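Local coordinates for protein Ta0487 (Thermoplasma acidophilum, PDB 3KBQ) that is of unknown function but, as a CinA-family member represented here by its probable molybdopterin-binding domain, may bind a molybdopterin-like ligand, at residues 4-10 with 37-43; 10-16 with 44-48; 27-31 with 157-162; 63-69 with 145-151. All blocks are in the same frame, centred on the assembly; numbering follows the deposited sequence.

In the fold
Contacts 1 and 2 pair strands 5-11 and 38-45, contact 4 pairs 65-69 and 145-150, and bonds between strands 5-11 and 65-69, such as Ile-9 N to Val-67 O (2.9 Å), join the two pairs into one parallel part of the mixed sheet. Contact 2 continues contact 1, sharing Thr-10; the centres of contacts 1 and 4 lie about 9 Å apart. Contact 3 packs two helices over one face, resting on contact 4 (Ile-28 CG2 to Val-67 CB, 3.8 Å) and contact 1 (Ile-28 CG2 to Val-8 CG2, 3.7 Å). A sulfate ion, probably from the crystallisation liquor, lies about 3 Å from the Asp-47 side chain in contact 2. Contacts 1 to 3 reach the second subunit.

Contact 1 (4-10 with 37-43); sequences KNASVIT and YQVRRGF
Strands 5-10 and 38-43 run parallel, 4.5 Å apart at closest approach and twisted by -44°. Asn-5 pairs with Gln-38 and Ala-6 with Val-39; Arg-40 (phi/psi -90/-49) is then the extra residue of a beta bulge, after which Val-8 pairs with Gly-42 and Ile-9 with Phe-43. Hydrogen bonds run from Gln-38 N to Lys-4 O (2.7 Å), Ala-6 N to Gln-38 O (2.9 Å), Arg-40 N to Ala-6 O (2.8 Å), Val-8 N to Arg-41 O (3.1 Å), Phe-43 N to Val-8 O and Thr-10 N to Phe-43 O (both 2.8 Å). Asn-5, chi1 m, donates from ND2 to OE1 of t-rotamer Gln-38 (3.0 Å). Phe-43 (m) brings CD2 to 3.9 Å from Ile-9 CG1 (m). On the opposite face both valines are t, Val-8 CG2 meeting Val-39 CG1 at 3.8 Å. Arg-40 and Arg-41 reach outward to Glu-51 of the second subunit. With helix 23-34 connecting the strands and covering the Ala-6, Val-8 and Val-39 face, this is a classic beta-alpha-beta crossover.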
# COMPACT_ATOMS: atom_id res chain seq x y z
N LYS B 4 -19.54 -3.89 -1.70
CA LYS B 4 -19.16 -3.08 -0.52
C LYS B 4 -17.64 -3.03 -0.31
O LYS B 4 -17.16 -2.58 0.73
CB LYS B 4 -19.89 -3.59 0.73
CG LYS B 4 -21.36 -3.75 0.49
CD LYS B 4 -22.21 -3.59 1.76
CE LYS B 4 -21.78 -4.51 2.89
NZ LYS B 4 -22.94 -4.78 3.79
N ASN B 5 -16.89 -3.51 -1.30
CA ASN B 5 -15.43 -3.53 -1.25
C ASN B 5 -14.87 -2.24 -1.84
O ASN B 5 -15.29 -1.82 -2.92
CB ASN B 5 -14.87 -4.74 -2.03
CG ASN B 5 -14.83 -6.06 -1.18
OD1 ASN B 5 -14.63 -7.16 -1.73
ND2 ASN B 5 -14.99 -5.94 0.14
N ALA B 6 -13.93 -1.64 -1.14
CA ALA B 6 -13.18 -0.49 -1.66
C ALA B 6 -11.71 -0.76 -1.56
O ALA B 6 -11.29 -1.54 -0.70
CB ALA B 6 -13.49 0.84 -0.89
N SER B 7 -10.94 -0.15 -2.46
CA SER B 7 -9.48 -0.16 -2.34
C SER B 7 -8.92 1.24 -2.37
O SER B 7 -9.53 2.16 -2.91
CB SER B 7 -8.83 -0.99 -3.45
OG SER B 7 -9.02 -2.35 -3.10
N VAL B 8 -7.73 1.39 -1.79
CA VAL B 8 -7.06 2.66 -1.68
C VAL B 8 -5.71 2.57 -2.40
O VAL B 8 -4.96 1.62 -2.26
CB VAL B 8 -6.89 3.04 -0.20
CG1 VAL B 8 -6.26 4.44 -0.02
CG2 VAL B 8 -8.26 2.96 0.50
N ILE B 9 -5.40 3.61 -3.15
CA ILE B 9 -4.13 3.69 -3.85
C ILE B 9 -3.48 5.01 -3.43
O ILE B 9 -4.14 6.05 -3.31
CB ILE B 9 -4.32 3.69 -5.38
CG1 ILE B 9 -4.93 2.35 -5.88
CG2 ILE B 9 -2.91 3.97 -6.08
CD1 ILE B 9 -5.49 2.47 -7.34
N THR B 10 -2.18 4.95 -3.17
CA THR B 10 -1.42 6.13 -2.84
C THR B 10 -0.27 6.14 -3.87
O THR B 10 0.46 5.15 -4.02
CB THR B 10 -0.78 6.05 -1.42
OG1 THR B 10 -1.83 5.89 -0.44
CG2 THR B 10 0.02 7.34 -1.07
N TYR B 37 -18.10 0.73 3.91
CA TYR B 37 -17.30 -0.13 3.02
C TYR B 37 -16.34 -1.03 3.74
O TYR B 37 -15.83 -0.69 4.82
CB TYR B 37 -16.49 0.71 2.04
CG TYR B 37 -17.32 1.38 1.02
CD1 TYR B 37 -17.52 0.79 -0.22
CD2 TYR B 37 -17.93 2.62 1.29
CE1 TYR B 37 -18.26 1.38 -1.14
CE2 TYR B 37 -18.70 3.23 0.34
CZ TYR B 37 -18.86 2.59 -0.87
OH TYR B 37 -19.61 3.14 -1.85
N GLN B 38 -16.05 -2.16 3.14
CA GLN B 38 -14.90 -2.95 3.54
C GLN B 38 -13.65 -2.54 2.74
O GLN B 38 -13.59 -2.69 1.51
CB GLN B 38 -15.17 -4.47 3.41
CG GLN B 38 -13.84 -5.27 3.67
CD GLN B 38 -14.03 -6.76 3.72
OE1 GLN B 38 -14.23 -7.42 2.67
NE2 GLN B 38 -13.91 -7.33 4.92
N VAL B 39 -12.64 -2.00 3.43
CA VAL B 39 -11.45 -1.60 2.70
C VAL B 39 -10.57 -2.86 2.51
O VAL B 39 -10.03 -3.44 3.45
CB VAL B 39 -10.67 -0.48 3.41
CG1 VAL B 39 -9.43 -0.06 2.57
CG2 VAL B 39 -11.62 0.70 3.68
N ARG B 40 -10.45 -3.28 1.27
CA ARG B 40 -9.91 -4.61 1.02
C ARG B 40 -8.39 -4.64 0.86
O ARG B 40 -7.72 -5.51 1.47
CB ARG B 40 -10.60 -5.24 -0.18
CG ARG B 40 -10.12 -6.65 -0.32
CD ARG B 40 -10.94 -7.46 -1.25
NE ARG B 40 -10.19 -8.64 -1.69
CZ ARG B 40 -10.65 -9.46 -2.64
NH1 ARG B 40 -11.84 -9.19 -3.24
NH2 ARG B 40 -9.94 -10.52 -2.99
N ARG B 41 -7.84 -3.74 0.02
CA ARG B 41 -6.39 -3.70 -0.23
C ARG B 41 -5.97 -2.26 -0.34
O ARG B 41 -6.78 -1.41 -0.81
CB ARG B 41 -6.02 -4.41 -1.55
CG ARG B 41 -6.22 -5.92 -1.51
CD ARG B 41 -5.73 -6.52 -2.79
NE ARG B 41 -6.04 -7.93 -2.81
CZ ARG B 41 -5.85 -8.71 -3.87
NH1 ARG B 41 -5.30 -8.20 -4.98
NH2 ARG B 41 -6.17 -10.00 -3.81
N GLY B 42 -4.71 -1.99 0.04
CA GLY B 42 -4.08 -0.66 -0.10
C GLY B 42 -2.86 -0.87 -1.00
O GLY B 42 -2.19 -1.93 -0.93
N PHE B 43 -2.61 0.07 -1.89
CA PHE B 43 -1.47 -0.03 -2.81
C PHE B 43 -0.68 1.26 -2.68
O PHE B 43 -1.27 2.36 -2.59
CB PHE B 43 -1.96 -0.12 -4.26
CG PHE B 43 -2.89 -1.26 -4.51
CD1 PHE B 43 -2.39 -2.45 -4.97
CD2 PHE B 43 -4.28 -1.11 -4.27
CE1 PHE B 43 -3.28 -3.54 -5.21
CE2 PHE B 43 -5.15 -2.14 -4.50
CZ PHE B 43 -4.65 -3.39 -4.98
O HOH W 1 -2.60 3.34 -0.38

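Contact 2 (10-16 with 44-48); sequences TVGNEIL and VVMDD
This is the turn region at the C-terminal ends of two parallel strands, the part of an alpha/beta fold where ligand pockets commonly form; a sulfate ion near Asp-47 is consistent with such a pocket here. Thr-10 pairs with Val-44 (CA-CA 4.8 Å) and Val-11 with Val-45 (5.0 Å), held by hydrogen bonds from Val-45 N to Thr-10 O (3.0 Å) and from Gly-12 N to Val-45 O (2.9 Å). The first chain then turns at Gly-12, whose phi/psi of 157/114 calls for glycine and which takes the N-cap position of helix 13-16. Beyond the strands a reciprocal pair of hydrogen bonds takes over: Asn-13 N donates to Asp-47 OD2 (3.2 Å), and Asp-47 N to Asn-13 OD1 (3.0 Å). Both side chains have chi1 m, and Asp-47 is the centre of an inverse gamma turn. The short helix drops apolar side chains onto the second segment. Leu-16 (m, t) places CD2 3.6 Å from Val-44 CG1 and CD1 3.4 Å from Met-46 CG, while Ile-15 CG2 lies 3.8 Å from Val-44 CG1. On the other face Val-11 CG2 touches Val-45 CG2 at 3.9 Å. These two valines pack against Ile-52 of helix 49-62, which Asp-48 N-caps, and Val-44 pairs antiparallel with a strand of the second subunit, carrying the sheet across the interface.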
# COMPACT_ATOMS: atom_id res chain seq x y z
N THR B 10 -2.18 4.95 -3.17
CA THR B 10 -1.42 6.13 -2.84
C THR B 10 -0.27 6.14 -3.87
O THR B 10 0.46 5.15 -4.02
CB THR B 10 -0.78 6.05 -1.42
OG1 THR B 10 -1.83 5.89 -0.44
CG2 THR B 10 0.02 7.34 -1.07
N VAL B 11 -0.11 7.26 -4.56
CA VAL B 11 0.99 7.40 -5.54
C VAL B 11 2.03 8.43 -5.03
O VAL B 11 1.66 9.55 -4.69
CB VAL B 11 0.41 7.90 -6.90
CG1 VAL B 11 1.52 8.02 -7.95
CG2 VAL B 11 -0.77 6.95 -7.38
N GLY B 12 3.30 8.07 -4.96
CA GLY B 12 4.30 9.00 -4.48
C GLY B 12 5.54 8.29 -3.95
O GLY B 12 5.49 7.55 -2.96
N ASN B 13 6.65 8.49 -4.65
CA ASN B 13 7.94 7.95 -4.23
C ASN B 13 8.31 8.27 -2.79
O ASN B 13 8.95 7.46 -2.13
CB ASN B 13 9.07 8.50 -5.14
CG ASN B 13 8.93 8.02 -6.59
OD1 ASN B 13 8.02 7.27 -6.93
ND2 ASN B 13 9.84 8.48 -7.44
N GLU B 14 7.94 9.46 -2.31
CA GLU B 14 8.35 9.86 -0.96
C GLU B 14 7.68 8.99 0.12
O GLU B 14 8.26 8.77 1.18
CB GLU B 14 8.11 11.36 -0.71
CG GLU B 14 6.62 11.75 -0.62
CD GLU B 14 5.85 11.63 -1.95
OE1 GLU B 14 6.50 11.56 -3.04
OE2 GLU B 14 4.59 11.58 -1.89
N ILE B 15 6.46 8.51 -0.15
CA ILE B 15 5.77 7.58 0.74
C ILE B 15 6.52 6.27 0.73
O ILE B 15 6.77 5.73 1.79
CB ILE B 15 4.26 7.35 0.36
CG1 ILE B 15 3.49 8.67 0.33
CG2 ILE B 15 3.57 6.36 1.31
CD1 ILE B 15 3.66 9.53 1.56
N LEU B 16 6.83 5.74 -0.46
CA LEU B 16 7.55 4.43 -0.52
C LEU B 16 8.87 4.51 0.20
O LEU B 16 9.29 3.57 0.91
CB LEU B 16 7.85 4.05 -1.96
CG LEU B 16 6.58 3.57 -2.65
CD1 LEU B 16 6.83 3.47 -4.14
CD2 LEU B 16 6.12 2.19 -2.09
N VAL B 44 0.63 1.15 -2.65
CA VAL B 44 1.48 2.33 -2.74
C VAL B 44 2.40 2.09 -3.91
O VAL B 44 3.10 1.08 -4.01
CB VAL B 44 2.29 2.58 -1.45
CG1 VAL B 44 3.00 3.95 -1.55
CG2 VAL B 44 1.36 2.53 -0.21
N VAL B 45 2.40 3.06 -4.82
CA VAL B 45 3.19 2.94 -6.00
C VAL B 45 3.98 4.22 -6.30
O VAL B 45 3.64 5.30 -5.84
CB VAL B 45 2.35 2.56 -7.23
CG1 VAL B 45 1.75 1.11 -7.05
CG2 VAL B 45 1.28 3.66 -7.56
N MET B 46 5.01 4.06 -7.11
CA MET B 46 5.88 5.16 -7.57
C MET B 46 5.16 6.02 -8.59
O MET B 46 4.17 5.58 -9.23
CB MET B 46 7.14 4.57 -8.26
CG MET B 46 8.13 3.87 -7.26
SD MET B 46 9.67 3.17 -8.03
CE MET B 46 8.94 2.16 -9.19
N ASP B 47 5.72 7.22 -8.78
CA ASP B 47 5.32 8.09 -9.86
C ASP B 47 5.76 7.50 -11.18
O ASP B 47 6.74 7.92 -11.76
CB ASP B 47 5.92 9.49 -9.65
CG ASP B 47 5.42 10.09 -8.34
OD1 ASP B 47 4.19 10.39 -8.30
OD2 ASP B 47 6.19 10.17 -7.34
N ASP B 48 4.97 6.56 -11.69
CA ASP B 48 5.43 5.76 -12.83
C ASP B 48 4.19 5.22 -13.53
O ASP B 48 3.35 4.57 -12.85
CB ASP B 48 6.22 4.58 -12.25
CG ASP B 48 6.66 3.61 -13.32
OD1 ASP B 48 7.88 3.55 -13.53
OD2 ASP B 48 5.80 2.93 -13.96

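Contact 3 (27-31 with 157-162); sequences FIGNF and MEALLK
Two helical segments, 27-31 and 157-162, lie side by side and nearly parallel, their axes 11.4 Å apart at closest approach and crossing at -20°. The wide spacing is filled by large side chains. Phe-27, chi1 t, is the principal knob, set into a hole formed by Met-157, Glu-158, Leu-161 and Lys-162. One face of its ring is covered by Glu-158, whose CG stands 3.5 Å from the centroid and only 5° off the normal, a CH-pi contact. Lys-162 CE meets the ring edge at CZ (3.7 Å), and Met-157 CE comes to 3.6 Å from Phe-27 CD2, with its sulfur in an oblique Met-aromatic contact. In return, Leu-161 (t, p) projects toward the first helix: its CD2 lies 3.9 Å from both Phe-27 CE2 and Ile-28 CG1 and 3.7 Å from Phe-31 CD2, while its CG makes a CH-pi contact over the Phe-31 ring, 3.9 Å from the centroid. On the side facing the sheet, Ile-28 CG1 touches Met-157 SD at 3.7 Å. Ile-28, Met-157 and Leu-161 also rest on strands 65-69 and 145-150, so the pair forms part of one helical layer of a three-layer alpha/beta/alpha sandwich.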
# COMPACT_ATOMS: atom_id res chain seq x y z
N PHE B 27 -6.74 8.44 6.41
CA PHE B 27 -7.96 9.25 6.32
C PHE B 27 -8.97 8.61 5.34
O PHE B 27 -10.16 8.51 5.65
CB PHE B 27 -7.63 10.68 5.88
CG PHE B 27 -8.86 11.57 5.73
CD1 PHE B 27 -9.24 12.42 6.74
CD2 PHE B 27 -9.61 11.55 4.55
CE1 PHE B 27 -10.39 13.24 6.60
CE2 PHE B 27 -10.75 12.38 4.43
CZ PHE B 27 -11.12 13.19 5.46
N ILE B 28 -8.49 8.14 4.19
CA ILE B 28 -9.40 7.51 3.20
C ILE B 28 -9.96 6.20 3.75
O ILE B 28 -11.17 5.93 3.66
CB ILE B 28 -8.68 7.31 1.82
CG1 ILE B 28 -8.29 8.67 1.18
CG2 ILE B 28 -9.54 6.41 0.85
CD1 ILE B 28 -7.20 8.56 0.02
N GLY B 29 -9.10 5.38 4.36
CA GLY B 29 -9.54 4.13 4.96
C GLY B 29 -10.62 4.35 6.00
O GLY B 29 -11.63 3.62 6.03
N ASN B 30 -10.42 5.37 6.84
CA ASN B 30 -11.39 5.67 7.89
C ASN B 30 -12.70 6.22 7.29
O ASN B 30 -13.78 5.82 7.72
CB ASN B 30 -10.80 6.66 8.91
CG ASN B 30 -11.78 6.97 10.04
OD1 ASN B 30 -12.16 6.10 10.82
ND2 ASN B 30 -12.21 8.20 10.11
N PHE B 31 -12.58 7.11 6.29
CA PHE B 31 -13.75 7.70 5.61
C PHE B 31 -14.60 6.59 4.99
O PHE B 31 -15.80 6.58 5.19
CB PHE B 31 -13.30 8.71 4.56
CG PHE B 31 -14.45 9.37 3.78
CD1 PHE B 31 -15.01 10.56 4.22
CD2 PHE B 31 -14.91 8.81 2.59
CE1 PHE B 31 -16.07 11.18 3.50
CE2 PHE B 31 -15.98 9.43 1.86
CZ PHE B 31 -16.54 10.61 2.34
N MET B 157 -7.13 16.79 -0.56
CA MET B 157 -7.64 15.42 -0.72
C MET B 157 -8.92 15.35 0.13
O MET B 157 -9.98 14.96 -0.37
CB MET B 157 -6.59 14.38 -0.31
CG MET B 157 -7.04 12.86 -0.34
SD MET B 157 -8.16 12.40 1.04
CE MET B 157 -6.96 12.51 2.38
N GLU B 158 -8.82 15.82 1.39
CA GLU B 158 -9.90 15.69 2.37
C GLU B 158 -11.11 16.56 2.00
O GLU B 158 -12.25 16.09 2.09
CB GLU B 158 -9.42 15.97 3.79
CG GLU B 158 -8.26 15.04 4.17
CD GLU B 158 -7.60 15.36 5.52
OE1 GLU B 158 -8.07 16.25 6.23
OE2 GLU B 158 -6.61 14.68 5.89
N ALA B 159 -10.84 17.77 1.50
CA ALA B 159 -11.90 18.64 1.03
C ALA B 159 -12.68 18.00 -0.11
O ALA B 159 -13.90 17.96 -0.08
CB ALA B 159 -11.35 19.99 0.61
N LEU B 160 -11.99 17.48 -1.10
CA LEU B 160 -12.66 16.88 -2.27
C LEU B 160 -13.40 15.56 -1.93
O LEU B 160 -14.51 15.29 -2.42
CB LEU B 160 -11.64 16.64 -3.37
CG LEU B 160 -11.18 17.83 -4.25
CD1 LEU B 160 -9.83 17.53 -4.79
CD2 LEU B 160 -12.07 18.01 -5.41
N LEU B 161 -12.79 14.75 -1.07
CA LEU B 161 -13.42 13.50 -0.67
C LEU B 161 -14.74 13.78 0.03
O LEU B 161 -15.78 13.15 -0.27
CB LEU B 161 -12.45 12.64 0.17
CG LEU B 161 -12.92 11.22 0.46
CD1 LEU B 161 -13.28 10.52 -0.84
CD2 LEU B 161 -11.81 10.42 1.24
N LYS B 162 -14.72 14.76 0.94
CA LYS B 162 -15.94 15.24 1.60
C LYS B 162 -17.01 15.80 0.65
O LYS B 162 -18.18 15.50 0.82
CB LYS B 162 -15.61 16.15 2.79
CG LYS B 162 -15.27 15.28 4.01
CD LYS B 162 -14.77 16.01 5.26
CE LYS B 162 -13.26 16.16 5.24
NZ LYS B 162 -12.90 17.41 4.52

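Contact 4 (63-69 with 145-151); sequences SDLVVSS and KKVIILP
Backbone pairing dominates. Strands 65-69 and 145-150 run parallel, 4.6 Å apart at closest approach and inclined by 10°, in an unbroken register from Leu-65 with Lys-146 to Ser-69 with Leu-150. The hydrogen-bond ladder comprises Lys-146 N to Asp-64 O and Val-66 N to Lys-146 O (both 3.0 Å), then Ile-148 N to Val-66 O, Ser-68 N to Ile-148 O and Leu-150 N to Ser-68 O (each 2.9 Å). A charged interaction secures the start: Lys-145 NZ forms a salt bridge with Asp-64 OD1 (2.7 Å) and donates to Ser-63 O (3.0 Å). At the other end a water bridges Ser-68 OG (2.9 Å) and Leu-150 O (2.8 Å). Apolar contacts are led by Val-67 CG1 against Leu-150 CD1 (3.7 Å), with Val-67 in the t rotamer and Leu-150 in m, t. The pair lies at the middle of the sheet, between strands 5-11 and 137-142; helix 49-62 covers the Val-66 and Val-147 face, and helix 154-163 packs on Ser-69 and Leu-150 from the other.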
# COMPACT_ATOMS: atom_id res chain seq x y z
N SER B 63 -12.44 -4.65 -6.05
CA SER B 63 -13.34 -3.71 -5.40
C SER B 63 -14.20 -2.95 -6.42
O SER B 63 -13.81 -2.80 -7.58
CB SER B 63 -12.57 -2.74 -4.48
OG SER B 63 -11.69 -1.98 -5.25
N ASP B 64 -15.37 -2.46 -5.98
CA ASP B 64 -16.23 -1.67 -6.80
C ASP B 64 -16.06 -0.17 -6.60
O ASP B 64 -16.62 0.61 -7.36
CB ASP B 64 -17.71 -2.06 -6.61
CG ASP B 64 -18.07 -3.37 -7.33
OD1 ASP B 64 -17.16 -4.06 -7.91
OD2 ASP B 64 -19.28 -3.72 -7.30
N LEU B 65 -15.26 0.23 -5.62
CA LEU B 65 -14.95 1.65 -5.43
C LEU B 65 -13.46 1.74 -5.13
O LEU B 65 -12.95 1.02 -4.25
CB LEU B 65 -15.72 2.24 -4.26
CG LEU B 65 -15.24 3.64 -3.78
CD1 LEU B 65 -15.44 4.71 -4.85
CD2 LEU B 65 -16.00 4.05 -2.54
N VAL B 66 -12.77 2.58 -5.88
CA VAL B 66 -11.32 2.72 -5.77
C VAL B 66 -11.02 4.18 -5.54
O VAL B 66 -11.52 5.06 -6.29
CB VAL B 66 -10.63 2.22 -7.09
CG1 VAL B 66 -9.12 2.47 -7.06
CG2 VAL B 66 -10.90 0.69 -7.26
N VAL B 67 -10.27 4.50 -4.47
CA VAL B 67 -9.92 5.91 -4.25
C VAL B 67 -8.42 6.05 -4.26
O VAL B 67 -7.75 5.28 -3.53
CB VAL B 67 -10.48 6.47 -2.88
CG1 VAL B 67 -10.17 7.97 -2.73
CG2 VAL B 67 -12.01 6.19 -2.72
N SER B 68 -7.87 6.94 -5.09
CA SER B 68 -6.41 7.19 -5.13
C SER B 68 -6.11 8.60 -4.64
O SER B 68 -6.95 9.52 -4.76
CB SER B 68 -5.79 7.02 -6.52
OG SER B 68 -6.24 8.04 -7.41
N SER B 69 -4.93 8.80 -4.05
CA SER B 69 -4.47 10.16 -3.86
C SER B 69 -3.01 10.28 -4.26
O SER B 69 -2.24 9.32 -4.13
CB SER B 69 -4.65 10.64 -2.43
OG SER B 69 -3.69 9.99 -1.60
N LYS B 145 -18.30 0.29 -11.89
CA LYS B 145 -17.38 0.58 -10.77
C LYS B 145 -17.10 2.07 -10.72
O LYS B 145 -17.23 2.74 -11.73
CB LYS B 145 -16.08 -0.22 -10.89
CG LYS B 145 -16.33 -1.72 -10.69
CD LYS B 145 -15.04 -2.56 -11.01
CE LYS B 145 -15.38 -4.07 -10.93
NZ LYS B 145 -15.11 -4.69 -9.58
N LYS B 146 -16.70 2.59 -9.57
CA LYS B 146 -16.34 4.02 -9.52
C LYS B 146 -14.92 4.25 -9.05
O LYS B 146 -14.40 3.49 -8.24
CB LYS B 146 -17.34 4.74 -8.64
CG LYS B 146 -18.69 4.87 -9.35
CD LYS B 146 -19.41 6.20 -9.00
CE LYS B 146 -20.20 6.06 -7.68
NZ LYS B 146 -20.96 7.32 -7.39
N VAL B 147 -14.30 5.30 -9.56
CA VAL B 147 -12.90 5.56 -9.28
C VAL B 147 -12.83 7.05 -8.96
O VAL B 147 -13.31 7.88 -9.73
CB VAL B 147 -11.99 5.24 -10.45
CG1 VAL B 147 -10.54 5.53 -10.07
CG2 VAL B 147 -12.08 3.76 -10.85
N ILE B 148 -12.33 7.37 -7.78
CA ILE B 148 -12.16 8.77 -7.35
C ILE B 148 -10.65 9.05 -7.28
O ILE B 148 -9.92 8.35 -6.55
CB ILE B 148 -12.75 8.99 -5.94
CG1 ILE B 148 -14.26 8.67 -5.92
CG2 ILE B 148 -12.50 10.40 -5.43
CD1 ILE B 148 -15.10 9.87 -6.22
N ILE B 149 -10.18 10.04 -8.02
CA ILE B 149 -8.74 10.30 -8.14
C ILE B 149 -8.51 11.69 -7.54
O ILE B 149 -9.11 12.67 -8.02
CB ILE B 149 -8.30 10.20 -9.63
CG1 ILE B 149 -8.53 8.78 -10.16
CG2 ILE B 149 -6.80 10.64 -9.85
CD1 ILE B 149 -8.34 8.69 -11.72
N LEU B 150 -7.70 11.75 -6.47
CA LEU B 150 -7.59 12.95 -5.62
C LEU B 150 -6.15 13.44 -5.58
O LEU B 150 -5.24 12.65 -5.85
CB LEU B 150 -8.03 12.62 -4.20
CG LEU B 150 -9.47 12.09 -4.03
CD1 LEU B 150 -9.78 11.68 -2.58
CD2 LEU B 150 -10.38 13.18 -4.53
N PRO B 151 -5.95 14.74 -5.30
CA PRO B 151 -4.59 15.31 -5.06
C PRO B 151 -3.99 14.70 -3.83
O PRO B 151 -4.72 14.17 -2.96
CB PRO B 151 -4.85 16.78 -4.76
CG PRO B 151 -6.20 17.10 -5.37
CD PRO B 151 -6.99 15.78 -5.29
O HOH W 2 -4.53 10.30 -7.10